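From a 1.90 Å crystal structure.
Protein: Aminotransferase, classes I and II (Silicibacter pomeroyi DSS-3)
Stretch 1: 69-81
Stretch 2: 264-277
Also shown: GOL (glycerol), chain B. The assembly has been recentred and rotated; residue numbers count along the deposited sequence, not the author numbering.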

ATOM      1  N   GLY A  69      20.916  -8.923  -0.809  1.00 30.59           N
ATOM      2  CA  GLY A  69      20.747  -9.021  -2.274  1.00 30.46           C
ATOM      3  C   GLY A  69      21.919  -8.533  -3.130  1.00 29.93           C
ATOM      4  O   GLY A  69      23.039  -8.420  -2.672  1.00 29.83           O
ATOM      5  N   LEU A  70      21.636  -8.293  -4.403  1.00 29.58           N
ATOM      6  CA  LEU A  70      22.613  -7.791  -5.368  1.00 29.65           C
ATOM      7  C   LEU A  70      23.244  -6.506  -4.832  1.00 28.80           C
ATOM      8  O   LEU A  70      22.535  -5.559  -4.528  1.00 28.31           O
ATOM      9  CB  LEU A  70      21.914  -7.525  -6.702  1.00 29.34           C
ATOM     10  CG  LEU A  70      22.615  -7.833  -8.010  1.00 32.75           C
ATOM     11  CD1 LEU A  70      23.243  -9.244  -8.031  1.00 32.87           C
ATOM     12  CD2 LEU A  70      21.623  -7.641  -9.171  1.00 31.39           C
ATOM     13  N   PRO A  71      24.585  -6.472  -4.679  1.00 28.91           N
ATOM     14  CA  PRO A  71      25.255  -5.238  -4.239  1.00 27.65           C
ATOM     15  C   PRO A  71      24.941  -3.975  -5.068  1.00 27.16           C
ATOM     16  O   PRO A  71      24.745  -2.904  -4.509  1.00 26.38           O
ATOM     17  CB  PRO A  71      26.752  -5.605  -4.357  1.00 28.57           C
ATOM     18  CG  PRO A  71      26.760  -7.109  -4.135  1.00 28.69           C
ATOM     19  CD  PRO A  71      25.546  -7.593  -4.842  1.00 28.56           C
ATOM     20  N   ALA A  72      24.928  -4.088  -6.390  1.00 26.81           N
ATOM     21  CA  ALA A  72      24.573  -2.950  -7.247  1.00 26.29           C
ATOM     22  C   ALA A  72      23.150  -2.423  -6.967  1.00 25.52           C
ATOM     23  O   ALA A  72      22.909  -1.232  -7.055  1.00 26.40           O
ATOM     24  CB  ALA A  72      24.706  -3.320  -8.717  1.00 26.93           C
ATOM     25  N   LEU A  73      22.215  -3.319  -6.680  1.00 24.52           N
ATOM     26  CA  LEU A  73      20.819  -2.913  -6.370  1.00 24.06           C
ATOM     27  C   LEU A  73      20.689  -2.219  -5.021  1.00 24.01           C
ATOM     28  O   LEU A  73      20.090  -1.157  -4.915  1.00 24.37           O
ATOM     29  CB  LEU A  73      19.892  -4.118  -6.452  1.00 23.79           C
ATOM     30  CG  LEU A  73      18.390  -3.841  -6.235  1.00 23.39           C
ATOM     31  CD1 LEU A  73      17.833  -2.801  -7.211  1.00 18.12           C
ATOM     32  CD2 LEU A  73      17.646  -5.149  -6.343  1.00 21.63           C
ATOM     33  N   ARG A  74      21.299  -2.792  -4.001  1.00 24.31           N
ATOM     34  CA  ARG A  74      21.471  -2.094  -2.712  1.00 25.20           C
ATOM     35  C   ARG A  74      22.084  -0.706  -2.847  1.00 25.14           C
ATOM     36  O   ARG A  74      21.616   0.253  -2.261  1.00 25.13           O
ATOM     37  CB  ARG A  74      22.332  -2.932  -1.777  1.00 25.39           C
ATOM     38  CG  ARG A  74      21.689  -4.259  -1.402  1.00 24.20           C
ATOM     39  CD  ARG A  74      22.640  -5.123  -0.598  1.00 27.17           C
ATOM     40  NE  ARG A  74      22.597  -4.786   0.806  1.00 26.52           N
ATOM     41  CZ  ARG A  74      23.409  -5.268   1.736  1.00 30.74           C
ATOM     42  NH1 ARG A  74      24.422  -6.080   1.426  1.00 30.00           N
ATOM     43  NH2 ARG A  74      23.225  -4.888   2.992  1.00 30.45           N
ATOM     44  N   GLN A  75      23.161  -0.611  -3.610  1.00 25.98           N
ATOM     45  CA  GLN A  75      23.811   0.660  -3.885  1.00 26.43           C
ATOM     46  C   GLN A  75      22.899   1.632  -4.636  1.00 25.53           C
ATOM     47  O   GLN A  75      22.886   2.836  -4.353  1.00 24.39           O
ATOM     48  CB  GLN A  75      25.092   0.396  -4.699  1.00 27.38           C
ATOM     49  CG  GLN A  75      26.230  -0.117  -3.839  1.00 28.93           C
ATOM     50  CD  GLN A  75      27.288  -0.916  -4.604  1.00 31.00           C
ATOM     51  OE1 GLN A  75      27.432  -0.787  -5.828  1.00 36.64           O
ATOM     52  NE2 GLN A  75      28.035  -1.745  -3.875  1.00 33.46           N
ATOM     53  N   ARG A  76      22.147   1.117  -5.604  1.00 24.59           N
ATOM     54  CA  ARG A  76      21.232   1.977  -6.378  1.00 24.83           C
ATOM     55  C   ARG A  76      20.075   2.516  -5.540  1.00 24.44           C
ATOM     56  O   ARG A  76      19.634   3.643  -5.740  1.00 24.46           O
ATOM     57  CB  ARG A  76      20.665   1.248  -7.598  1.00 24.66           C
ATOM     58  CG  ARG A  76      19.808   2.121  -8.541  1.00 24.80           C
ATOM     59  CD  ARG A  76      20.609   3.271  -9.154  1.00 27.15           C
ATOM     60  NE  ARG A  76      19.779   4.187  -9.927  1.00 26.90           N
ATOM     61  CZ  ARG A  76      19.041   5.165  -9.412  1.00 28.90           C
ATOM     62  NH1 ARG A  76      18.980   5.362  -8.101  1.00 30.13           N
ATOM     63  NH2 ARG A  76      18.338   5.948 -10.211  1.00 28.85           N
ATOM     64  N   ILE A  77      19.548   1.686  -4.655  1.00 24.44           N
ATOM     65  CA  ILE A  77      18.520   2.124  -3.718  1.00 24.13           C
ATOM     66  C   ILE A  77      19.070   3.232  -2.775  1.00 25.15           C
ATOM     67  O   ILE A  77      18.428   4.273  -2.587  1.00 24.98           O
ATOM     68  CB  ILE A  77      17.948   0.928  -2.950  1.00 24.13           C
ATOM     69  CG1 ILE A  77      17.130   0.023  -3.895  1.00 22.02           C
ATOM     70  CG2 ILE A  77      17.084   1.387  -1.772  1.00 23.41           C
ATOM     71  CD1 ILE A  77      16.884  -1.399  -3.365  1.00 23.41           C
ATOM     72  N   ALA A  78      20.257   3.010  -2.219  1.00 25.80           N
ATOM     73  CA  ALA A  78      20.921   3.999  -1.375  1.00 26.14           C
ATOM     74  C   ALA A  78      21.007   5.353  -2.077  1.00 27.20           C
ATOM     75  O   ALA A  78      20.698   6.386  -1.483  1.00 27.96           O
ATOM     76  CB  ALA A  78      22.331   3.503  -0.959  1.00 26.06           C
ATOM     77  N   ARG A  79      21.374   5.342  -3.362  1.00 28.61           N
ATOM     78  CA  ARG A  79      21.400   6.559  -4.186  1.00 29.02           C
ATOM     79  C   ARG A  79      20.008   7.209  -4.289  1.00 28.75           C
ATOM     80  O   ARG A  79      19.878   8.436  -4.258  1.00 27.64           O
ATOM     81  CB  ARG A  79      21.949   6.225  -5.580  1.00 29.67           C
ATOM     82  CG  ARG A  79      22.022   7.389  -6.566  1.00 30.79           C
ATOM     83  CD  ARG A  79      22.794   6.978  -7.823  1.00 33.03           C
ATOM     84  NE  ARG A  79      22.089   7.353  -9.051  1.00 35.77           N
ATOM     85  CZ  ARG A  79      22.307   6.800 -10.241  1.00 38.44           C
ATOM     86  NH1 ARG A  79      23.202   5.821 -10.388  1.00 40.98           N
ATOM     87  NH2 ARG A  79      21.600   7.209 -11.293  1.00 39.59           N
ATOM     88  N   LEU A  80      18.962   6.385  -4.418  1.00 27.77           N
ATOM     89  CA  LEU A  80      17.586   6.898  -4.430  1.00 26.82           C
ATOM     90  C   LEU A  80      17.260   7.740  -3.180  1.00 26.89           C
ATOM     91  O   LEU A  80      16.573   8.773  -3.279  1.00 26.84           O
ATOM     92  CB  LEU A  80      16.576   5.731  -4.630  1.00 26.64           C
ATOM     93  CG  LEU A  80      15.071   6.008  -4.441  1.00 26.91           C
ATOM     94  CD1 LEU A  80      14.207   5.128  -5.336  1.00 23.84           C
ATOM     95  CD2 LEU A  80      14.666   5.830  -3.011  1.00 25.49           C
ATOM     96  N   TYR A  81      17.781   7.342  -2.020  1.00 26.57           N
ATOM     97  CA  TYR A  81      17.497   8.060  -0.774  1.00 26.94           C
ATOM     98  C   TYR A  81      18.112   9.450  -0.769  1.00 28.35           C
ATOM     99  O   TYR A  81      17.510  10.383  -0.243  1.00 28.91           O
ATOM    100  CB  TYR A  81      17.868   7.227   0.470  1.00 26.23           C
ATOM    101  CG  TYR A  81      16.796   6.177   0.786  1.00 24.90           C
ATOM    102  CD1 TYR A  81      15.676   6.509   1.528  1.00 25.82           C
ATOM    103  CD2 TYR A  81      16.873   4.880   0.272  1.00 24.17           C
ATOM    104  CE1 TYR A  81      14.681   5.586   1.804  1.00 23.35           C
ATOM    105  CE2 TYR A  81      15.870   3.938   0.534  1.00 26.06           C
ATOM    106  CZ  TYR A  81      14.767   4.305   1.299  1.00 25.17           C
ATOM    107  OH  TYR A  81      13.766   3.381   1.583  1.00 22.31           O
ATOM    108  N   PRO A 264      13.994 -13.279  -6.118  1.00 27.76           N
ATOM    109  CA  PRO A 264      14.547 -13.992  -7.250  1.00 27.69           C
ATOM    110  C   PRO A 264      15.598 -13.152  -7.965  1.00 27.20           C
ATOM    111  O   PRO A 264      15.418 -11.954  -8.127  1.00 26.86           O
ATOM    112  CB  PRO A 264      13.341 -14.220  -8.170  1.00 28.05           C
ATOM    113  CG  PRO A 264      12.150 -13.667  -7.484  1.00 28.65           C
ATOM    114  CD  PRO A 264      12.529 -13.109  -6.187  1.00 28.18           C
ATOM    115  N   HIS A 265      16.701 -13.755  -8.391  1.00 28.58           N
ATOM    116  CA  HIS A 265      17.759 -12.959  -9.026  1.00 28.32           C
ATOM    117  C   HIS A 265      17.245 -12.286 -10.300  1.00 26.47           C
ATOM    118  O   HIS A 265      17.596 -11.158 -10.573  1.00 26.26           O
ATOM    119  CB  HIS A 265      19.022 -13.788  -9.331  1.00 29.98           C
ATOM    120  CG  HIS A 265      20.172 -12.973  -9.869  1.00 31.91           C
ATOM    121  ND1 HIS A 265      20.520 -12.956 -11.205  1.00 38.78           N
ATOM    122  CD2 HIS A 265      21.045 -12.143  -9.248  1.00 37.43           C
ATOM    123  CE1 HIS A 265      21.564 -12.160 -11.380  1.00 39.57           C
ATOM    124  NE2 HIS A 265      21.905 -11.656 -10.207  1.00 38.32           N
ATOM    125  N   ALA A 266      16.398 -12.964 -11.066  1.00 25.64           N
ATOM    126  CA  ALA A 266      15.832 -12.365 -12.287  1.00 24.82           C
ATOM    127  C   ALA A 266      15.127 -11.045 -11.969  1.00 24.29           C
ATOM    128  O   ALA A 266      15.307 -10.031 -12.656  1.00 24.79           O
ATOM    129  CB  ALA A 266      14.868 -13.344 -12.964  1.00 25.40           C
ATOM    130  N   SER A 267      14.315 -11.056 -10.924  1.00 24.07           N
ATOM    131  CA  SER A 267      13.628  -9.855 -10.474  1.00 23.28           C
ATOM    132  C   SER A 267      14.577  -8.758  -9.999  1.00 23.20           C
ATOM    133  O   SER A 267      14.313  -7.596 -10.212  1.00 22.07           O
ATOM    134  CB  SER A 267      12.658 -10.207  -9.351  1.00 23.63           C
ATOM    135  OG  SER A 267      11.682 -11.101  -9.832  1.00 22.83           O
ATOM    136  N   GLN A 268      15.682  -9.128  -9.358  1.00 23.43           N
ATOM    137  CA  GLN A 268      16.680  -8.154  -8.907  1.00 23.57           C
ATOM    138  C   GLN A 268      17.420  -7.429 -10.037  1.00 23.74           C
ATOM    139  O   GLN A 268      17.704  -6.221  -9.917  1.00 23.41           O
ATOM    140  CB  GLN A 268      17.721  -8.815  -7.992  1.00 23.70           C
ATOM    141  CG  GLN A 268      17.181  -9.256  -6.662  1.00 24.33           C
ATOM    142  CD  GLN A 268      18.259  -9.619  -5.671  1.00 23.78           C
ATOM    143  OE1 GLN A 268      19.018  -8.767  -5.245  1.00 23.24           O
ATOM    144  NE2 GLN A 268      18.272 -10.877  -5.237  1.00 26.16           N
ATOM    145  N   VAL A 269      17.727  -8.174 -11.103  1.00 23.69           N
ATOM    146  CA  VAL A 269      18.271  -7.621 -12.368  1.00 23.71           C
ATOM    147  C   VAL A 269      17.307  -6.588 -12.958  1.00 23.13           C
ATOM    148  O   VAL A 269      17.702  -5.464 -13.278  1.00 22.92           O
ATOM    149  CB  VAL A 269      18.530  -8.742 -13.420  1.00 23.79           C
ATOM    150  CG1 VAL A 269      18.968  -8.158 -14.766  1.00 24.90           C
ATOM    151  CG2 VAL A 269      19.576  -9.708 -12.887  1.00 25.84           C
ATOM    152  N   ALA A 270      16.038  -6.963 -13.082  1.00 22.43           N
ATOM    153  CA  ALA A 270      15.032  -6.033 -13.611  1.00 21.77           C
ATOM    154  C   ALA A 270      14.875  -4.768 -12.744  1.00 21.19           C
ATOM    155  O   ALA A 270      14.720  -3.676 -13.283  1.00 20.96           O
ATOM    156  CB  ALA A 270      13.704  -6.751 -13.787  1.00 22.57           C
ATOM    157  N   ALA A 271      14.911  -4.926 -11.413  1.00 19.98           N
ATOM    158  CA  ALA A 271      14.650  -3.805 -10.507  1.00 21.14           C
ATOM    159  C   ALA A 271      15.794  -2.814 -10.563  1.00 20.71           C
ATOM    160  O   ALA A 271      15.599  -1.598 -10.561  1.00 21.74           O
ATOM    161  CB  ALA A 271      14.426  -4.314  -9.067  1.00 20.09           C
ATOM    162  N   LEU A 272      17.016  -3.331 -10.620  1.00 21.85           N
ATOM    163  CA  LEU A 272      18.167  -2.481 -10.838  1.00 22.31           C
ATOM    164  C   LEU A 272      17.961  -1.553 -12.016  1.00 21.93           C
ATOM    165  O   LEU A 272      18.214  -0.340 -11.940  1.00 22.73           O
ATOM    166  CB  LEU A 272      19.408  -3.358 -11.082  1.00 23.02           C
ATOM    167  CG  LEU A 272      20.746  -2.663 -11.280  1.00 22.68           C
ATOM    168  CD1 LEU A 272      21.032  -1.684 -10.149  1.00 25.29           C
ATOM    169  CD2 LEU A 272      21.841  -3.771 -11.394  1.00 23.90           C
ATOM    170  N   ALA A 273      17.506  -2.119 -13.120  1.00 21.84           N
ATOM    171  CA  ALA A 273      17.282  -1.333 -14.323  1.00 22.31           C
ATOM    172  C   ALA A 273      16.070  -0.385 -14.181  1.00 22.26           C
ATOM    173  O   ALA A 273      16.110   0.742 -14.661  1.00 23.29           O
ATOM    174  CB  ALA A 273      17.115  -2.256 -15.521  1.00 21.62           C
ATOM    175  N   ALA A 274      15.002  -0.855 -13.539  1.00 22.57           N
ATOM    176  CA  ALA A 274      13.760  -0.067 -13.370  1.00 22.80           C
ATOM    177  C   ALA A 274      14.042   1.254 -12.699  1.00 23.66           C
ATOM    178  O   ALA A 274      13.431   2.293 -13.030  1.00 23.72           O
ATOM    179  CB  ALA A 274      12.765  -0.846 -12.547  1.00 22.64           C
ATOM    180  N   LEU A 275      15.002   1.225 -11.775  1.00 24.16           N
ATOM    181  CA  LEU A 275      15.401   2.424 -11.037  1.00 25.05           C
ATOM    182  C   LEU A 275      15.921   3.539 -11.943  1.00 25.60           C
ATOM    183  O   LEU A 275      15.886   4.715 -11.574  1.00 25.47           O
ATOM    184  CB  LEU A 275      16.435   2.055  -9.968  1.00 25.14           C
ATOM    185  CG  LEU A 275      15.832   1.382  -8.729  1.00 24.32           C
ATOM    186  CD1 LEU A 275      16.823   0.415  -8.050  1.00 23.90           C
ATOM    187  CD2 LEU A 275      15.334   2.458  -7.759  1.00 26.22           C
ATOM    188  N   ASP A 276      16.408   3.176 -13.130  1.00 26.75           N
ATOM    189  CA  ASP A 276      16.843   4.185 -14.110  1.00 27.46           C
ATOM    190  C   ASP A 276      15.810   4.475 -15.211  1.00 27.31           C
ATOM    191  O   ASP A 276      16.113   5.220 -16.144  1.00 28.19           O
ATOM    192  CB  ASP A 276      18.159   3.776 -14.738  1.00 27.82           C
ATOM    193  CG  ASP A 276      19.274   3.744 -13.743  1.00 29.26           C
ATOM    194  OD1 ASP A 276      19.323   4.645 -12.874  1.00 32.44           O
ATOM    195  OD2 ASP A 276      20.087   2.806 -13.818  1.00 29.38           O
ATOM    196  N   CYS A 277      14.597   3.922 -15.099  1.00 27.01           N
ATOM    197  CA  CYS A 277      13.525   4.143 -16.097  1.00 27.12           C
ATOM    198  C   CYS A 277      12.631   5.335 -15.734  1.00 27.70           C
ATOM    199  O   CYS A 277      11.405   5.292 -15.885  1.00 27.77           O
ATOM    200  CB  CYS A 277      12.669   2.884 -16.280  1.00 26.66           C
ATOM    201  SG  CYS A 277      13.543   1.464 -16.962  1.00 25.67           S
TER
HETATM  202  C1  GOL B 501      15.910   8.378  -7.859  1.00 34.94           C
HETATM  203  O1  GOL B 501      17.168   7.761  -7.655  1.00 33.83           O
HETATM  204  C2  GOL B 501      15.171   7.830  -9.080  1.00 34.13           C
HETATM  205  O2  GOL B 501      15.989   7.802 -10.228  1.00 33.94           O
HETATM  206  C3  GOL B 501      14.684   6.412  -8.791  1.00 35.23           C
HETATM  207  O3  GOL B 501      14.110   5.796  -9.928  1.00 34.67           O

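Two helices distant in sequence can pack by burying leucines between them and placing polar bonds at the ends of the contact, and this aminotransferase offers a compact example. Helix 71-81 and helix 265-274 run in broadly the same direction, their axes inclined by 34° and 9.4 Å apart at closest approach. The backbones come nearest where Leu-73 CA lies 5.2 Å from Leu-272 CA, a closeness that lets side chains reach the opposing main chain: Leu-73 CD1 sits 3.5 Å from Leu-272 N.

Around this point the packing is apolar. Leu-73 CD1 also meets Leu-275 CD1 at 3.5 Å, and Leu-275 extends the contact along the first helix, its CD2 lying 3.8 Å from Leu-80 CD1. Leu-272 packs against Ala-72, with Leu-272 CD2 3.9 Å from Ala-72 CB.

At the start of the first helix, the N-cap residue Leu-70 donates its backbone N to Gln-268 OE1 in a nearly linear hydrogen bond of 2.8 Å. Farther along, Arg-76 lays one face of its guanidinium over Leu-275 CB, while NE and NH2 both donate to Asp-276 OD1, at 3.0 and 3.1 Å, forming a salt bridge. Glycerol extends this polar network, accepting from Arg-76 NH1 through O1 (3.0 Å) and donating from O3 to Leu-275 O (2.7 Å).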